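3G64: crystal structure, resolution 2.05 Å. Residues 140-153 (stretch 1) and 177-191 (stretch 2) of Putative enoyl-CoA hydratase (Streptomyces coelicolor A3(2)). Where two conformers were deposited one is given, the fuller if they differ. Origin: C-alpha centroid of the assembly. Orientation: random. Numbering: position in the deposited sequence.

Stretch 1 (140-153) ADPSTRFAFLFTRV
Stretch 2 177-191: RLLMLGDTVRAPEAE

Two chain segments far apart in sequence can be held together by very little pairing, provided their bumps and hollows match and water fills what is left. Residues 140-153 and 177-191 of this putative enoyl-CoA hydratase, which run antiparallel and bury 862 Å² between them, illustrate the principle.

The register is set by one hydrogen-bonded antiparallel pair, Phe146 with Val185 (CA to CA 5.1 Å). Phe146 N donates to Val185 O at 3.1 Å, and Val185 N to Phe146 O at 2.8 Å and a nearly straight 168°. From here Ala147 CA lies 4.7 Å from Thr184 CA, and Leu149 CA 4.1 Å from Gly182 CA.

That last approach needs a hollow, and Gly182 supplies it. The helix 177-181 ends just before it, and Gly182 takes phi/psi 68/27, a positive phi that favours glycine. A CB would point toward stretch 1, about 3.2 Å from Leu149 CA and 3.1 Å from Arg152 NE; in its absence Gly182 CA settles 3.5 Å from Phe148 O.

The two largest bumps on stretch 1 are aromatic. Phe146 (chi1 m, chi2 -95°) shares a sheet face with Val185 (chi1 t), their CB atoms 4.2 Å apart, and its CE2 reaches Ala190 CB at 3.8 Å on the helix that Arg186 precedes as N-cap. Phe148 (m, -89°) is wedged against the preceding helix: its CB lies 3.5 Å from Leu179 CD2 (Leu179 m, t), and its CE2 lies 4.1 Å from Leu178 CD2. At the other end, a type I turn from Asp141 to Thr144 receives the small Ala187, whose CB lies 3.6 Å from Pro142 O.

Past Phe148, the 3-10 segment brings Thr151 (p) and Arg152 against the helix end. Thr151 OG1 lies 2.9 Å from Met180 O. Arg152 (m, chi2 -98°, t) brings its guanidinium to the residues after the helix: NH2 donates to Gly182 O at 3.0 Å and forms a salt bridge with Asp183 OD1 (Asp183 m) at 2.7 Å, both acceptors near the guanidinium plane. On the exposed flank, Arg145 CB packs 3.7 Å from Thr184 CG2.

Three waters occupy gaps in the fit. Water 1 donates to Pro142 O and Thr144 O and accepts from Ala187 N; water 2 accepts from Phe148 N and donates to Leu178 O and Asp183 O; water 3 links Phe148 O and Leu179 O, both as acceptors, with Thr151 N.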

# COMPACT_ATOMS: atom_id res chain seq x y z
N ALA A 140 -20.59 5.43 -5.08
CA ALA A 140 -21.40 4.40 -4.46
C ALA A 140 -22.50 5.00 -3.63
O ALA A 140 -22.26 5.96 -2.89
CB ALA A 140 -20.51 3.54 -3.55
N ASP A 141 -23.69 4.41 -3.70
CA ASP A 141 -24.78 4.80 -2.79
C ASP A 141 -24.73 3.90 -1.55
O ASP A 141 -23.95 2.94 -1.52
CB ASP A 141 -26.16 4.92 -3.49
CG ASP A 141 -27.00 3.65 -3.46
OD1 ASP A 141 -28.10 3.67 -4.08
OD2 ASP A 141 -26.60 2.64 -2.84
N PRO A 142 -25.49 4.25 -0.51
CA PRO A 142 -25.39 3.57 0.79
C PRO A 142 -25.82 2.13 0.77
O PRO A 142 -25.54 1.44 1.75
CB PRO A 142 -26.37 4.37 1.68
CG PRO A 142 -26.40 5.73 1.09
CD PRO A 142 -26.26 5.52 -0.42
N SER A 143 -26.54 1.69 -0.27
CA SER A 143 -26.95 0.28 -0.37
C SER A 143 -25.80 -0.64 -0.92
O SER A 143 -25.95 -1.88 -1.05
CB SER A 143 -28.18 0.17 -1.28
OG SER A 143 -27.82 0.36 -2.65
N THR A 144 -24.68 -0.04 -1.26
CA THR A 144 -23.60 -0.78 -1.93
C THR A 144 -23.00 -1.85 -1.02
O THR A 144 -22.63 -1.55 0.12
CB THR A 144 -22.48 0.16 -2.40
OG1 THR A 144 -23.00 1.06 -3.38
CG2 THR A 144 -21.31 -0.65 -3.00
N ARG A 145 -22.94 -3.08 -1.52
CA ARG A 145 -22.36 -4.21 -0.79
C ARG A 145 -21.33 -4.98 -1.65
O ARG A 145 -21.71 -5.71 -2.57
CB ARG A 145 -23.45 -5.21 -0.41
CG ARG A 145 -24.65 -4.60 0.30
CD ARG A 145 -25.78 -5.62 0.51
NE ARG A 145 -26.12 -5.46 1.90
CZ ARG A 145 -26.07 -6.40 2.83
NH1 ARG A 145 -25.80 -7.67 2.55
NH2 ARG A 145 -26.35 -6.04 4.08
N PHE A 146 -20.05 -4.84 -1.31
CA PHE A 146 -18.97 -5.61 -1.95
C PHE A 146 -18.83 -6.98 -1.32
O PHE A 146 -18.93 -7.14 -0.09
CB PHE A 146 -17.61 -4.93 -1.75
CG PHE A 146 -17.47 -3.59 -2.39
CD1 PHE A 146 -16.90 -3.47 -3.65
CD2 PHE A 146 -17.83 -2.43 -1.68
CE1 PHE A 146 -16.70 -2.19 -4.24
CE2 PHE A 146 -17.65 -1.15 -2.26
CZ PHE A 146 -17.09 -1.04 -3.54
N ALA A 147 -18.57 -7.98 -2.15
CA ALA A 147 -18.21 -9.27 -1.62
C ALA A 147 -17.21 -9.95 -2.54
O ALA A 147 -17.50 -10.20 -3.71
CB ALA A 147 -19.48 -10.15 -1.41
N PHE A 148 -16.02 -10.22 -2.03
CA PHE A 148 -14.98 -10.89 -2.85
C PHE A 148 -15.06 -12.36 -2.56
O PHE A 148 -14.24 -12.89 -1.83
CB PHE A 148 -13.60 -10.31 -2.51
CG PHE A 148 -13.46 -8.86 -2.90
CD1 PHE A 148 -13.00 -8.52 -4.18
CD2 PHE A 148 -13.82 -7.85 -2.04
CE1 PHE A 148 -12.88 -7.18 -4.56
CE2 PHE A 148 -13.70 -6.50 -2.42
CZ PHE A 148 -13.22 -6.18 -3.69
N LEU A 149 -16.10 -13.00 -3.10
CA LEU A 149 -16.52 -14.30 -2.61
C LEU A 149 -16.03 -15.53 -3.43
O LEU A 149 -16.64 -16.59 -3.41
CB LEU A 149 -18.05 -14.30 -2.43
CG LEU A 149 -18.84 -13.70 -3.58
CD1 LEU A 149 -18.47 -14.45 -4.89
CD2 LEU A 149 -20.34 -13.77 -3.27
N PHE A 150 -14.91 -15.38 -4.13
CA PHE A 150 -14.35 -16.53 -4.86
C PHE A 150 -14.14 -17.80 -4.04
O PHE A 150 -14.42 -18.92 -4.52
CB PHE A 150 -13.03 -16.09 -5.52
CG PHE A 150 -13.20 -14.85 -6.34
CD1 PHE A 150 -13.90 -14.91 -7.54
CD2 PHE A 150 -12.78 -13.62 -5.86
CE1 PHE A 150 -14.12 -13.76 -8.29
CE2 PHE A 150 -12.98 -12.47 -6.61
CZ PHE A 150 -13.64 -12.55 -7.84
N THR A 151 -13.62 -17.67 -2.82
CA THR A 151 -13.37 -18.88 -2.05
C THR A 151 -14.69 -19.61 -1.73
O THR A 151 -14.68 -20.81 -1.46
CB THR A 151 -12.59 -18.61 -0.76
OG1 THR A 151 -13.35 -17.76 0.09
CG2 THR A 151 -11.21 -17.99 -1.03
N ARG A 152 -15.82 -18.89 -1.77
CA ARG A 152 -17.11 -19.57 -1.52
C ARG A 152 -17.54 -20.50 -2.65
O ARG A 152 -18.48 -21.29 -2.46
CB ARG A 152 -18.26 -18.57 -1.34
CG ARG A 152 -17.92 -17.46 -0.44
CD ARG A 152 -18.41 -17.70 0.88
NE ARG A 152 -18.41 -16.43 1.61
CZ ARG A 152 -19.03 -16.24 2.77
NH1 ARG A 152 -19.74 -17.22 3.30
NH2 ARG A 152 -18.93 -15.09 3.39
N VAL A 153 -16.90 -20.39 -3.81
CA VAL A 153 -17.16 -21.35 -4.90
C VAL A 153 -15.99 -22.32 -5.07
O VAL A 153 -15.96 -23.11 -6.01
CB VAL A 153 -17.55 -20.66 -6.24
CG1 VAL A 153 -18.71 -19.70 -6.01
CG2 VAL A 153 -16.37 -19.90 -6.86
N ARG A 177 -8.43 -10.45 4.77
CA ARG A 177 -9.71 -10.78 5.40
C ARG A 177 -10.80 -10.83 4.33
O ARG A 177 -11.59 -11.76 4.27
CB ARG A 177 -10.03 -9.70 6.47
CG ARG A 177 -11.37 -9.79 7.16
CD ARG A 177 -11.42 -8.77 8.31
NE ARG A 177 -11.17 -7.38 7.90
CZ ARG A 177 -12.13 -6.58 7.43
NH1 ARG A 177 -13.37 -7.05 7.31
NH2 ARG A 177 -11.88 -5.31 7.09
N LEU A 178 -10.82 -9.82 3.46
CA LEU A 178 -11.90 -9.72 2.49
C LEU A 178 -11.85 -10.89 1.50
O LEU A 178 -12.87 -11.50 1.17
CB LEU A 178 -11.75 -8.40 1.72
CG LEU A 178 -12.62 -7.24 2.21
CD1 LEU A 178 -12.38 -7.02 3.68
CD2 LEU A 178 -12.27 -5.97 1.39
N LEU A 179 -10.65 -11.19 1.01
CA LEU A 179 -10.49 -12.21 -0.02
C LEU A 179 -10.57 -13.61 0.54
O LEU A 179 -11.05 -14.52 -0.11
CB LEU A 179 -9.16 -12.04 -0.76
CG LEU A 179 -9.08 -10.80 -1.65
CD1 LEU A 179 -7.69 -10.69 -2.27
CD2 LEU A 179 -10.14 -10.89 -2.72
N MSE A 180 -10.08 -13.83 1.75
CA MSE A 180 -10.17 -15.21 2.18
C MSE A 180 -11.54 -15.65 2.71
O MSE A 180 -11.96 -16.78 2.48
CB MSE A 180 -9.11 -15.53 3.19
CG MSE A 180 -8.55 -16.87 2.78
SE MSE A 180 -7.37 -17.56 4.06
CE MSE A 180 -6.02 -16.20 3.83
N LEU A 181 -12.22 -14.77 3.43
CA LEU A 181 -13.51 -15.16 4.02
C LEU A 181 -14.69 -14.84 3.11
O LEU A 181 -15.74 -15.45 3.23
CB LEU A 181 -13.71 -14.45 5.36
CG LEU A 181 -12.68 -14.80 6.47
CD1 LEU A 181 -12.86 -13.92 7.74
CD2 LEU A 181 -12.80 -16.26 6.79
N GLY A 182 -14.53 -13.85 2.23
CA GLY A 182 -15.59 -13.50 1.31
C GLY A 182 -16.84 -12.90 1.97
O GLY A 182 -17.93 -13.02 1.43
N ASP A 183 -16.68 -12.26 3.13
CA ASP A 183 -17.82 -11.62 3.81
C ASP A 183 -18.19 -10.29 3.17
O ASP A 183 -17.37 -9.58 2.58
CB ASP A 183 -17.52 -11.42 5.30
CG ASP A 183 -17.59 -12.72 6.11
OD1 ASP A 183 -18.22 -13.69 5.63
OD2 ASP A 183 -17.02 -12.78 7.23
N THR A 184 -19.46 -9.94 3.29
CA THR A 184 -19.96 -8.68 2.75
C THR A 184 -19.35 -7.45 3.43
O THR A 184 -19.17 -7.40 4.64
CB THR A 184 -21.52 -8.64 2.83
OG1 THR A 184 -22.02 -9.66 1.98
CG2 THR A 184 -22.08 -7.29 2.35
N VAL A 185 -18.97 -6.48 2.60
CA VAL A 185 -18.44 -5.22 3.07
C VAL A 185 -19.49 -4.17 2.72
O VAL A 185 -19.67 -3.84 1.55
CB VAL A 185 -17.10 -4.86 2.40
CG1 VAL A 185 -16.62 -3.51 2.90
CG2 VAL A 185 -16.03 -5.93 2.69
N ARG A 186 -20.18 -3.68 3.74
CA ARG A 186 -21.19 -2.62 3.55
C ARG A 186 -20.54 -1.25 3.31
O ARG A 186 -19.34 -1.06 3.51
CB ARG A 186 -22.15 -2.56 4.74
CG ARG A 186 -22.60 -3.91 5.27
CD ARG A 186 -23.73 -3.76 6.29
NE ARG A 186 -23.28 -3.78 7.69
CZ ARG A 186 -23.05 -2.71 8.45
NH1 ARG A 186 -23.19 -1.47 7.98
NH2 ARG A 186 -22.67 -2.88 9.71
N ALA A 187 -21.35 -0.28 2.89
CA ALA A 187 -20.83 1.05 2.55
C ALA A 187 -19.96 1.76 3.63
O ALA A 187 -18.95 2.36 3.30
CB ALA A 187 -21.99 1.99 2.10
N PRO A 188 -20.36 1.71 4.92
CA PRO A 188 -19.54 2.45 5.89
C PRO A 188 -18.13 1.85 6.05
O PRO A 188 -17.16 2.58 6.09
CB PRO A 188 -20.34 2.33 7.21
CG PRO A 188 -21.76 2.01 6.78
CD PRO A 188 -21.59 1.16 5.52
N GLU A 189 -18.04 0.53 6.12
CA GLU A 189 -16.75 -0.12 6.22
C GLU A 189 -15.94 0.15 4.93
O GLU A 189 -14.76 0.48 4.99
CB GLU A 189 -16.92 -1.63 6.42
CG GLU A 189 -15.57 -2.34 6.43
CD GLU A 189 -15.65 -3.84 6.66
OE1 GLU A 189 -16.77 -4.41 6.71
OE2 GLU A 189 -14.58 -4.45 6.76
N ALA A 190 -16.60 0.00 3.78
CA ALA A 190 -15.99 0.24 2.48
C ALA A 190 -15.39 1.64 2.41
O ALA A 190 -14.26 1.82 1.95
CB ALA A 190 -17.01 0.02 1.34
N GLU A 191 -16.16 2.63 2.87
CA GLU A 191 -15.67 4.00 2.92
C GLU A 191 -14.47 4.14 3.86
O GLU A 191 -13.47 4.75 3.52
CB GLU A 191 -16.81 4.93 3.38
CG GLU A 191 -16.67 6.35 2.89
CD GLU A 191 -15.55 7.12 3.57
OE1 GLU A 191 -15.39 6.98 4.81
OE2 GLU A 191 -14.83 7.87 2.87
O HOH W 1 -24.36 -1.01 2.32
O HOH W 2 -15.34 -9.94 0.67
O HOH W 3 -12.62 -14.93 -2.09